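Side-chain contacts in TRAP dicarboxylate transporter, DctP subunit (Anaerococcus prevoti, PDB 4N91), which binds D-glucuronate, in both its alpha and beta anomers, and probably delivers it as the solute-binding component of a TRAP transporter: residues A[35-40]-A[44-49]; A[51-56]-A[64-69]; A[148-153]-A[275-280]; A[75-80]-A[96-101]. All coordinates share one frame; numbering follows the deposited sequence.

Interaction 1 of 4, residues A[35-40]-A[44-49]; sequences VGHNQS and PTHLGL. With BDP (beta-D-glucopyranuronic acid), chain C.
His37 lays its imidazole across the first turns of helix 44-60, overlapping Thr45, whose CG2 sits over one ring face near the rim, 4.0 Å from His37 CG. CG of His37 is wedged between its own backbone N and carbonyl carbon (chi1 70°), which brings the ring in to the helix. At the ring edge, NE2 of His37 and ND1 of His46 share a nearly straight hydrogen bond (3.1 Å, 165°); the two rings meet rim to rim with planes 46° apart. On the other side of His37, ND1 accepts from the backbone N of Gln39 (3.1 Å), tilted out of the ring plane, so both ring nitrogens are held and rotation is restrained. Leu49 CD1 presses on His37 CD2 at 3.4 Å, while Leu49 CD2 rests on Val35 CG1 at 3.9 Å. Just beyond this, Asn38 ND2 donates to O4 of the bound beta-glucuronate (3.1 Å), and Gln39 NE2 comes within 2.9 Å of its O2. Thr45 OG1 holds a water that Gln39 NE2 reaches only weakly. The loop thus combines ligand-binding amides with a histidine pinned to the helix, at the strand-to-helix turn of a beta-alpha-beta unit where this solute-binding protein places two of its sugar-binding residues.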
# COMPACT_ATOMS: atom_id res chain seq x y z
N VAL A 35 -13.96 11.01 2.95
CA VAL A 35 -13.15 9.84 2.68
C VAL A 35 -12.11 10.26 1.65
O VAL A 35 -12.45 10.82 0.59
CB VAL A 35 -13.98 8.70 2.09
CG1 VAL A 35 -13.09 7.48 1.85
CG2 VAL A 35 -15.17 8.36 3.00
N GLY A 36 -10.85 10.05 1.96
CA GLY A 36 -9.80 10.41 1.04
C GLY A 36 -8.89 9.30 0.58
O GLY A 36 -8.62 8.34 1.30
N HIS A 37 -8.38 9.47 -0.64
CA HIS A 37 -7.32 8.62 -1.14
C HIS A 37 -6.51 9.35 -2.21
O HIS A 37 -6.87 10.45 -2.61
CB HIS A 37 -7.89 7.30 -1.67
CG HIS A 37 -8.69 7.44 -2.92
ND1 HIS A 37 -8.11 7.39 -4.17
CD2 HIS A 37 -10.01 7.66 -3.13
CE1 HIS A 37 -9.03 7.55 -5.09
NE2 HIS A 37 -10.20 7.68 -4.49
N ASN A 38 -5.38 8.77 -2.62
CA ASN A 38 -4.43 9.47 -3.47
C ASN A 38 -4.39 9.00 -4.92
O ASN A 38 -3.49 9.38 -5.67
CB ASN A 38 -3.03 9.41 -2.87
CG ASN A 38 -2.40 8.03 -2.92
OD1 ASN A 38 -3.01 7.06 -3.36
ND2 ASN A 38 -1.15 7.96 -2.48
N GLN A 39 -5.33 8.16 -5.30
CA GLN A 39 -5.37 7.53 -6.64
C GLN A 39 -6.31 8.27 -7.57
O GLN A 39 -7.16 9.05 -7.16
CB GLN A 39 -5.80 6.07 -6.55
CG GLN A 39 -4.97 5.24 -5.56
CD GLN A 39 -3.60 4.86 -6.07
OE1 GLN A 39 -3.10 5.34 -7.10
NE2 GLN A 39 -2.96 3.98 -5.32
N SER A 40 -6.17 7.98 -8.86
CA SER A 40 -7.08 8.53 -9.83
C SER A 40 -8.48 7.95 -9.69
O SER A 40 -8.71 6.91 -9.03
CB SER A 40 -6.57 8.23 -11.23
OG SER A 40 -6.93 6.94 -11.65
N PRO A 44 -8.78 1.05 -9.03
CA PRO A 44 -9.59 0.13 -8.19
C PRO A 44 -10.02 0.68 -6.84
O PRO A 44 -11.11 0.41 -6.37
CB PRO A 44 -8.65 -1.05 -8.01
CG PRO A 44 -7.93 -1.10 -9.32
CD PRO A 44 -7.62 0.35 -9.60
N THR A 45 -9.14 1.39 -6.16
CA THR A 45 -9.49 2.00 -4.88
C THR A 45 -10.60 3.00 -4.96
O THR A 45 -11.48 3.02 -4.10
CB THR A 45 -8.20 2.59 -4.26
OG1 THR A 45 -7.32 1.51 -3.96
CG2 THR A 45 -8.51 3.40 -3.01
N HIS A 46 -10.61 3.84 -6.00
CA HIS A 46 -11.73 4.75 -6.17
C HIS A 46 -13.02 3.97 -6.47
O HIS A 46 -14.06 4.27 -5.89
CB HIS A 46 -11.46 5.78 -7.27
CG HIS A 46 -12.48 6.86 -7.32
ND1 HIS A 46 -12.66 7.78 -6.31
CD2 HIS A 46 -13.43 7.13 -8.24
CE1 HIS A 46 -13.66 8.58 -6.61
NE2 HIS A 46 -14.13 8.23 -7.79
N LEU A 47 -12.94 2.96 -7.33
CA LEU A 47 -14.11 2.16 -7.68
C LEU A 47 -14.64 1.44 -6.44
O LEU A 47 -15.85 1.38 -6.23
CB LEU A 47 -13.78 1.15 -8.77
CG LEU A 47 -13.19 1.75 -10.05
CD1 LEU A 47 -12.84 0.64 -11.04
CD2 LEU A 47 -14.15 2.72 -10.65
N GLY A 48 -13.75 0.90 -5.62
CA GLY A 48 -14.18 0.29 -4.37
C GLY A 48 -14.85 1.29 -3.43
O GLY A 48 -15.88 1.00 -2.79
N LEU A 49 -14.28 2.48 -3.33
CA LEU A 49 -14.87 3.47 -2.43
C LEU A 49 -16.21 3.98 -2.93
O LEU A 49 -17.10 4.29 -2.13
CB LEU A 49 -13.88 4.60 -2.14
CG LEU A 49 -12.68 4.24 -1.26
CD1 LEU A 49 -11.62 5.31 -1.30
CD2 LEU A 49 -13.13 3.99 0.17
C1 BDP C . 0.71 2.47 -4.39
C2 BDP C . -0.13 2.38 -3.20
C3 BDP C . -0.37 3.75 -2.63
C4 BDP C . 0.87 4.39 -2.28
C5 BDP C . 1.75 4.43 -3.46
C6 BDP C . 3.16 4.96 -3.12
O2 BDP C . -1.44 2.01 -3.79
O3 BDP C . -1.24 3.65 -1.46
O4 BDP C . 0.72 5.60 -1.75
O5 BDP C . 1.95 3.08 -4.01
O6A BDP C . 3.18 6.09 -2.58
O1 BDP C . 1.12 1.12 -4.72
O6B BDP C . 4.16 4.38 -3.58
O HOH W 1 -5.03 2.59 -3.11

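Interaction 2 of 4, residues A[51-56]-A[64-69]; sequences AFEEYV and YDIQVY
Ile66 of the edge strand 64-69 packs against helix 44-60, the helix of a beta-alpha-beta unit returning to the sheet; the short segments run almost antiparallel, at 175°, with axes 8.6 Å apart. Ile66 sends CG1 anti to its carbonyl carbon (chi1 -72°) and extends it, which carries CD1 between two helix residues one turn apart. There it presses tightly on Val56 CB at 3.5 Å and meets Phe52 CE2 at 3.6 Å. The Phe52 side chain crosses that of Ile66 at about a right angle, and Phe266 and Phe262 of helix 256-290 back the ring. The other branch, Ile66 CG2, lies 3.8 Å from Glu53 CB. Glu53 is fully extended, with CG anti to the backbone N (chi1 171°), and slides past Ile66 toward the strand's edge. Its OE2 stops 3.1 Å from Ile66 O, two acceptors with no hydrogen bond between them. Glu57, whose OE2 accepts from Ile66 N, brings a like charge close to Glu53, and this crowding of negative groups would probably raise the proton affinity of one of them. The other oxygen, Glu53 OE1, touches Val68 CG2 and takes a hydrogen from a water at 2.9 Å, which in turn accepts from Val68 N at 2.9 Å.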
# COMPACT_ATOMS: atom_id res chain seq x y z
N ALA A 51 -18.27 2.08 -4.45
CA ALA A 51 -19.17 0.97 -4.06
C ALA A 51 -19.54 1.06 -2.57
O ALA A 51 -20.69 0.86 -2.16
CB ALA A 51 -18.54 -0.35 -4.38
N PHE A 52 -18.55 1.38 -1.75
CA PHE A 52 -18.76 1.68 -0.33
C PHE A 52 -19.82 2.77 -0.14
O PHE A 52 -20.78 2.61 0.64
CB PHE A 52 -17.43 2.11 0.29
CG PHE A 52 -17.54 2.73 1.66
CD1 PHE A 52 -17.78 1.95 2.77
CD2 PHE A 52 -17.38 4.10 1.83
CE1 PHE A 52 -17.89 2.52 4.05
CE2 PHE A 52 -17.48 4.67 3.11
CZ PHE A 52 -17.74 3.88 4.21
N GLU A 53 -19.65 3.89 -0.86
CA GLU A 53 -20.57 5.01 -0.76
C GLU A 53 -21.98 4.58 -1.14
O GLU A 53 -22.96 4.89 -0.45
CB GLU A 53 -20.12 6.14 -1.66
CG GLU A 53 -21.13 7.26 -1.79
CD GLU A 53 -20.60 8.41 -2.60
OE1 GLU A 53 -19.41 8.37 -2.96
OE2 GLU A 53 -21.37 9.36 -2.87
N GLU A 54 -22.10 3.86 -2.25
CA GLU A 54 -23.41 3.45 -2.71
C GLU A 54 -24.05 2.46 -1.72
O GLU A 54 -25.26 2.55 -1.42
CB GLU A 54 -23.29 2.81 -4.09
CG GLU A 54 -24.66 2.49 -4.70
CD GLU A 54 -24.56 1.88 -6.08
OE1 GLU A 54 -23.41 1.62 -6.52
OE2 GLU A 54 -25.62 1.65 -6.71
N TYR A 55 -23.27 1.53 -1.21
CA TYR A 55 -23.79 0.56 -0.26
C TYR A 55 -24.35 1.27 0.97
O TYR A 55 -25.49 1.01 1.39
CB TYR A 55 -22.73 -0.45 0.17
CG TYR A 55 -23.27 -1.42 1.18
CD1 TYR A 55 -23.98 -2.55 0.77
CD2 TYR A 55 -23.10 -1.21 2.54
CE1 TYR A 55 -24.49 -3.43 1.69
CE2 TYR A 55 -23.62 -2.09 3.47
CZ TYR A 55 -24.32 -3.20 3.04
OH TYR A 55 -24.85 -4.08 3.96
N VAL A 56 -23.56 2.16 1.55
CA VAL A 56 -23.96 2.78 2.81
C VAL A 56 -25.13 3.72 2.59
O VAL A 56 -26.09 3.72 3.36
CB VAL A 56 -22.78 3.52 3.47
CG1 VAL A 56 -23.27 4.32 4.66
CG2 VAL A 56 -21.71 2.54 3.88
N TYR A 64 -26.53 9.96 6.09
CA TYR A 64 -25.13 10.21 5.80
C TYR A 64 -24.92 10.54 4.34
O TYR A 64 -25.50 9.92 3.45
CB TYR A 64 -24.28 8.99 6.18
CG TYR A 64 -24.31 8.60 7.64
CD1 TYR A 64 -23.53 9.25 8.58
CD2 TYR A 64 -25.13 7.57 8.08
CE1 TYR A 64 -23.56 8.89 9.92
CE2 TYR A 64 -25.17 7.21 9.41
CZ TYR A 64 -24.39 7.87 10.32
OH TYR A 64 -24.43 7.50 11.65
N ASP A 65 -24.07 11.54 4.10
CA ASP A 65 -23.59 11.82 2.77
C ASP A 65 -22.11 11.47 2.75
O ASP A 65 -21.31 12.14 3.38
CB ASP A 65 -23.79 13.29 2.43
CG ASP A 65 -23.19 13.66 1.08
OD1 ASP A 65 -22.88 12.75 0.29
OD2 ASP A 65 -23.06 14.87 0.81
N ILE A 66 -21.76 10.38 2.08
CA ILE A 66 -20.35 9.99 1.98
C ILE A 66 -19.70 10.70 0.80
O ILE A 66 -20.18 10.61 -0.33
CB ILE A 66 -20.23 8.45 1.87
CG1 ILE A 66 -20.56 7.83 3.23
CG2 ILE A 66 -18.84 8.04 1.42
CD1 ILE A 66 -20.72 6.33 3.21
N GLN A 67 -18.63 11.44 1.06
CA GLN A 67 -17.93 12.16 0.00
C GLN A 67 -16.52 11.64 -0.19
O GLN A 67 -15.74 11.62 0.75
CB GLN A 67 -17.90 13.65 0.33
CG GLN A 67 -19.29 14.24 0.39
CD GLN A 67 -19.29 15.70 0.80
OE1 GLN A 67 -18.24 16.27 1.12
NE2 GLN A 67 -20.48 16.30 0.82
N VAL A 68 -16.21 11.20 -1.41
CA VAL A 68 -14.94 10.56 -1.70
C VAL A 68 -14.06 11.57 -2.45
O VAL A 68 -14.47 12.13 -3.45
CB VAL A 68 -15.11 9.27 -2.52
CG1 VAL A 68 -13.74 8.62 -2.80
CG2 VAL A 68 -16.03 8.31 -1.84
N TYR A 69 -12.87 11.81 -1.92
CA TYR A 69 -11.93 12.75 -2.47
C TYR A 69 -10.71 12.02 -3.03
O TYR A 69 -9.80 11.64 -2.28
CB TYR A 69 -11.48 13.75 -1.40
CG TYR A 69 -12.57 14.65 -0.88
CD1 TYR A 69 -13.44 14.23 0.11
CD2 TYR A 69 -12.72 15.95 -1.38
CE1 TYR A 69 -14.45 15.05 0.58
CE2 TYR A 69 -13.73 16.77 -0.90
CZ TYR A 69 -14.59 16.31 0.06
OH TYR A 69 -15.59 17.12 0.56
O HOH W 2 -18.34 11.00 -3.41

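Interaction 3 of 4, residues A[148-153]-A[275-280]; sequences WLDAGS and KEWKVA
Beside the glucuronate pocket, which Ala151 lines, the indole of Trp277 lies against the Asp150-Gly152 turn leading out of strand 143-149. The backbone of this turn lies over one face of the indole. Ala151 CA sits over the six-membered ring, 4.1 Å from its centroid and 18° off the normal, and Asp150 CB over the five-membered ring at 4.2 Å, both CH-pi contacts. Asp150 O stands above the same face, toward the rim, 3.5 Å from Trp277 CE3, with its hydrogen bond taken from Gln273 NE2. The Asp150 carboxylate continues past the pyrrole side, its plane 29° from the indole, and OD2 reaches Trp277 CD1 at 3.5 Å. Trp277 has CG anti to the backbone N (chi1 178°), which swings the ring off the helix and under the turn. Asp150 OD1 accepts from Gly152 N at 2.9 Å, closing an Asx turn that fixes the carboxylate. Gly152 takes a positive phi, and its N is 3.5 Å from Trp277 CZ2; a CB there would press against this carbon. A water donates to Asp150 OD2 and is weakly bonded to Lys278 NZ. An alanine in place of Trp277 is likely to open a gap under Ala151 and leave the turn behind the sugar less firmly placed. Ala151 O meanwhile accepts from Asn216, itself a glucuronate-binding residue. This joins a pocket-lining loop at the end of strand 143-149 to the long helix 256-290, consistent with the TRAP solute-binding fold.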
# COMPACT_ATOMS: atom_id res chain seq x y z
N TRP A 148 -8.27 -3.86 4.33
CA TRP A 148 -7.11 -3.68 3.47
C TRP A 148 -7.55 -3.66 2.01
O TRP A 148 -8.66 -4.06 1.65
CB TRP A 148 -6.10 -4.79 3.72
CG TRP A 148 -6.58 -6.16 3.25
CD1 TRP A 148 -7.47 -7.00 3.88
CD2 TRP A 148 -6.17 -6.84 2.06
NE1 TRP A 148 -7.65 -8.15 3.13
CE2 TRP A 148 -6.85 -8.08 2.02
CE3 TRP A 148 -5.28 -6.53 1.03
CZ2 TRP A 148 -6.69 -8.99 0.99
CZ3 TRP A 148 -5.11 -7.44 0.00
CH2 TRP A 148 -5.82 -8.66 -0.01
N LEU A 149 -6.65 -3.18 1.16
CA LEU A 149 -6.87 -3.14 -0.27
C LEU A 149 -5.62 -3.68 -0.94
O LEU A 149 -4.52 -3.47 -0.43
CB LEU A 149 -7.15 -1.71 -0.75
CG LEU A 149 -8.27 -0.97 0.00
CD1 LEU A 149 -8.25 0.48 -0.37
CD2 LEU A 149 -9.64 -1.57 -0.21
N ASP A 150 -5.79 -4.33 -2.08
CA ASP A 150 -4.69 -4.95 -2.80
C ASP A 150 -3.91 -3.88 -3.58
O ASP A 150 -4.50 -3.06 -4.29
CB ASP A 150 -5.26 -5.97 -3.78
CG ASP A 150 -4.26 -7.02 -4.23
OD1 ASP A 150 -3.04 -6.87 -4.05
OD2 ASP A 150 -4.74 -8.05 -4.79
N ALA A 151 -2.60 -3.90 -3.43
CA ALA A 151 -1.70 -3.05 -4.23
C ALA A 151 -0.62 -3.91 -4.89
O ALA A 151 0.46 -3.42 -5.22
CB ALA A 151 -1.09 -1.97 -3.36
N GLY A 152 -0.91 -5.19 -5.12
CA GLY A 152 0.03 -6.04 -5.84
C GLY A 152 1.38 -6.14 -5.17
O GLY A 152 1.47 -6.09 -3.95
N SER A 153 2.44 -6.30 -5.97
CA SER A 153 3.79 -6.36 -5.45
C SER A 153 4.60 -5.18 -5.99
O SER A 153 4.27 -4.63 -7.04
CB SER A 153 4.49 -7.67 -5.84
OG SER A 153 4.69 -7.74 -7.24
N LYS A 275 -11.49 -7.17 -6.72
CA LYS A 275 -11.94 -7.63 -8.03
C LYS A 275 -11.45 -6.68 -9.11
O LYS A 275 -10.96 -7.10 -10.19
CB LYS A 275 -13.46 -7.70 -8.06
CG LYS A 275 -14.11 -8.08 -9.40
CD LYS A 275 -14.40 -6.85 -10.25
CE LYS A 275 -15.40 -7.12 -11.36
NZ LYS A 275 -15.61 -5.93 -12.21
N GLU A 276 -11.55 -5.39 -8.84
CA GLU A 276 -11.15 -4.40 -9.83
C GLU A 276 -9.64 -4.37 -9.99
O GLU A 276 -9.14 -4.08 -11.08
CB GLU A 276 -11.69 -3.01 -9.46
CG GLU A 276 -13.20 -2.93 -9.50
CD GLU A 276 -13.80 -3.05 -10.89
OE1 GLU A 276 -13.07 -3.07 -11.91
OE2 GLU A 276 -15.04 -3.12 -10.98
N TRP A 277 -8.93 -4.68 -8.92
CA TRP A 277 -7.47 -4.71 -8.95
C TRP A 277 -6.97 -5.71 -9.99
O TRP A 277 -6.09 -5.41 -10.79
CB TRP A 277 -6.89 -5.05 -7.58
CG TRP A 277 -5.42 -5.12 -7.68
CD1 TRP A 277 -4.64 -6.25 -7.76
CD2 TRP A 277 -4.53 -4.01 -7.78
NE1 TRP A 277 -3.32 -5.89 -7.90
CE2 TRP A 277 -3.23 -4.52 -7.93
CE3 TRP A 277 -4.70 -2.61 -7.76
CZ2 TRP A 277 -2.11 -3.70 -8.06
CZ3 TRP A 277 -3.59 -1.81 -7.90
CH2 TRP A 277 -2.32 -2.36 -8.04
N LYS A 278 -7.56 -6.89 -10.00
CA LYS A 278 -7.17 -7.95 -10.94
C LYS A 278 -7.32 -7.49 -12.39
O LYS A 278 -6.40 -7.63 -13.19
CB LYS A 278 -8.00 -9.22 -10.69
CG LYS A 278 -7.84 -9.77 -9.28
CD LYS A 278 -8.73 -11.00 -9.07
CE LYS A 278 -8.95 -11.30 -7.59
NZ LYS A 278 -7.72 -11.82 -6.94
N VAL A 279 -8.46 -6.89 -12.69
CA VAL A 279 -8.74 -6.33 -14.00
C VAL A 279 -7.72 -5.24 -14.37
O VAL A 279 -7.12 -5.26 -15.45
CB VAL A 279 -10.18 -5.74 -14.04
CG1 VAL A 279 -10.47 -5.08 -15.37
CG2 VAL A 279 -11.20 -6.86 -13.78
N ALA A 280 -7.55 -4.30 -13.45
CA ALA A 280 -6.73 -3.11 -13.71
C ALA A 280 -5.27 -3.46 -13.92
O ALA A 280 -4.61 -2.89 -14.78
CB ALA A 280 -6.88 -2.12 -12.58
O HOH W 3 -7.15 -8.83 -5.74

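Interaction 4 of 4, residues A[75-80]-A[96-101]; sequences GSQIDM and NAILET. With BDP (beta-D-glucopyranuronic acid), chain C.
The carboxamide of Gln77 is the flat group here: nothing from 96-101 stacks on either of its faces, and Ile98 instead meets it at the oxygen end, CD1 lying 3.6 Å from OE1. At the nitrogen end, NE2 donates to O3 of the bound beta-glucuronate (3.0 Å, 157°), while the sugar's O4 lies off the amide plane, 3.1 Å from Gln77 NE2. The same OE1 accepts a hydrogen bond from Ser95 N, at the end of strand 91-95. Gln77 leaves the helix with chi1 at -136°, away from a staggered position, and then runs extended, a start that is probably somewhat strained but carries the amide up to the ligand. Ile98 takes CG1 between its backbone N and carbonyl carbon (chi1 70°), which points CD1 at helix 77-86. There it packs on Gln77 CB at 4.0 Å and on Ile78 CD1 at 4.1 Å, so a single methyl bears on both residues. The helix start beneath is secured by a capping box, in which Asp79 N donates to Ser76 OG and Ser76 N to Asp79 OD2. Across from it, Ile98 O accepts from both Thr101 N and Thr101 OG1, holding the short turn that carries Ile98. A leucine in place of Gln77 would probably leave the sugar O3 without this donor and Ser95 N without its acceptor. With OE1 committed to a backbone N-H, the amide is unlikely to flip, which would keep NE2 turned to the sugar hydroxyl.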
# COMPACT_ATOMS: atom_id res chain seq x y z
N GLY A 75 -4.85 16.21 0.37
CA GLY A 75 -3.43 16.17 0.69
C GLY A 75 -2.76 14.87 0.28
O GLY A 75 -3.42 13.91 -0.15
N SER A 76 -1.44 14.85 0.41
CA SER A 76 -0.66 13.64 0.30
C SER A 76 -1.13 12.63 1.35
O SER A 76 -1.87 12.97 2.28
CB SER A 76 0.80 13.98 0.56
OG SER A 76 0.94 14.30 1.93
N GLN A 77 -0.73 11.37 1.22
CA GLN A 77 -1.17 10.37 2.16
C GLN A 77 -0.80 10.73 3.61
O GLN A 77 -1.60 10.58 4.55
CB GLN A 77 -0.57 9.02 1.78
CG GLN A 77 -1.50 7.94 1.85
CD GLN A 77 -0.93 6.67 1.27
OE1 GLN A 77 0.08 6.18 1.74
NE2 GLN A 77 -1.60 6.11 0.28
N ILE A 78 0.42 11.21 3.80
CA ILE A 78 0.83 11.66 5.14
C ILE A 78 -0.08 12.75 5.69
O ILE A 78 -0.46 12.67 6.85
CB ILE A 78 2.30 12.15 5.16
CG1 ILE A 78 3.22 10.98 5.44
CG2 ILE A 78 2.49 13.20 6.25
CD1 ILE A 78 3.14 10.45 6.90
N ASP A 79 -0.43 13.74 4.86
CA ASP A 79 -1.41 14.82 5.16
C ASP A 79 -2.72 14.14 5.66
O ASP A 79 -3.27 14.48 6.72
CB ASP A 79 -1.79 15.66 3.90
CG ASP A 79 -0.72 16.69 3.43
OD1 ASP A 79 0.26 16.99 4.17
OD2 ASP A 79 -0.89 17.23 2.27
N MSE A 80 -3.22 13.19 4.87
CA MSE A 80 -4.53 12.57 5.13
C MSE A 80 -4.55 11.75 6.41
O MSE A 80 -5.55 11.77 7.12
CB MSE A 80 -4.97 11.71 3.94
CG MSE A 80 -5.30 12.54 2.73
SE MSE A 80 -6.16 11.46 1.33
CE MSE A 80 -4.55 10.63 0.59
N ASN A 96 0.51 0.69 4.04
CA ASN A 96 1.08 0.16 5.27
C ASN A 96 2.50 0.71 5.48
O ASN A 96 2.98 0.84 6.62
CB ASN A 96 1.13 -1.36 5.17
CG ASN A 96 1.36 -2.02 6.50
OD1 ASN A 96 0.43 -2.22 7.26
ND2 ASN A 96 2.61 -2.34 6.78
N ALA A 97 3.19 1.01 4.38
CA ALA A 97 4.56 1.50 4.44
C ALA A 97 4.68 2.69 5.39
O ALA A 97 5.67 2.82 6.10
CB ALA A 97 5.06 1.88 3.04
N ILE A 98 3.72 3.61 5.37
CA ILE A 98 3.84 4.81 6.18
C ILE A 98 3.25 4.68 7.57
O ILE A 98 3.57 5.45 8.46
CB ILE A 98 3.28 6.08 5.48
CG1 ILE A 98 1.77 6.02 5.39
CG2 ILE A 98 3.96 6.31 4.08
CD1 ILE A 98 1.13 7.34 5.03
N LEU A 99 2.43 3.66 7.80
CA LEU A 99 1.78 3.52 9.09
C LEU A 99 2.76 3.08 10.17
O LEU A 99 2.53 3.33 11.35
CB LEU A 99 0.62 2.56 9.02
CG LEU A 99 -0.53 3.07 8.13
CD1 LEU A 99 -1.63 2.03 8.09
CD2 LEU A 99 -1.08 4.40 8.62
N GLU A 100 3.88 2.48 9.77
CA GLU A 100 4.91 2.09 10.74
C GLU A 100 5.51 3.27 11.50
O GLU A 100 6.09 3.06 12.54
CB GLU A 100 6.02 1.29 10.05
CG GLU A 100 6.83 2.08 9.05
CD GLU A 100 7.95 1.27 8.39
OE1 GLU A 100 7.92 0.01 8.42
OE2 GLU A 100 8.85 1.91 7.81
N THR A 101 5.36 4.49 11.00
CA THR A 101 5.85 5.66 11.70
C THR A 101 4.84 6.15 12.75
O THR A 101 5.17 6.98 13.57
CB THR A 101 6.23 6.82 10.73
OG1 THR A 101 5.08 7.29 10.03
CG2 THR A 101 7.28 6.36 9.74
C1 BDP C . 0.71 2.47 -4.39
C2 BDP C . -0.13 2.38 -3.20
C3 BDP C . -0.37 3.75 -2.63
C4 BDP C . 0.87 4.39 -2.28
C5 BDP C . 1.75 4.43 -3.46
C6 BDP C . 3.16 4.96 -3.12
O2 BDP C . -1.44 2.01 -3.79
O3 BDP C . -1.24 3.65 -1.46
O4 BDP C . 0.72 5.60 -1.75
O5 BDP C . 1.95 3.08 -4.01
O6A BDP C . 3.18 6.09 -2.58
O1 BDP C . 1.12 1.12 -4.72
O6B BDP C . 4.16 4.38 -3.58

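In the fold
All four contacts are largely buried, but they differ in distance from the sugar. Interactions 1 and 2 share helix 44-60 and the neighbouring strands 31-36 and 64-69: interaction 1, at the pocket end, mixes a histidine-histidine hydrogen bond with aliphatic packing, whereas interaction 2, farther from the chain's centre, is apolar with a carboxylate along its margin. Pro44 links interaction 1 to interaction 3 by packing on helix 256-290; there an aromatic face carries a backbone turn. Interaction 4 lies across the chain's centre from interaction 3 and rests on small aliphatic contacts. Interactions 1 and 4 both donate amide hydrogens to the same glucuronate, and Asn38 and Gln77 lie side by side.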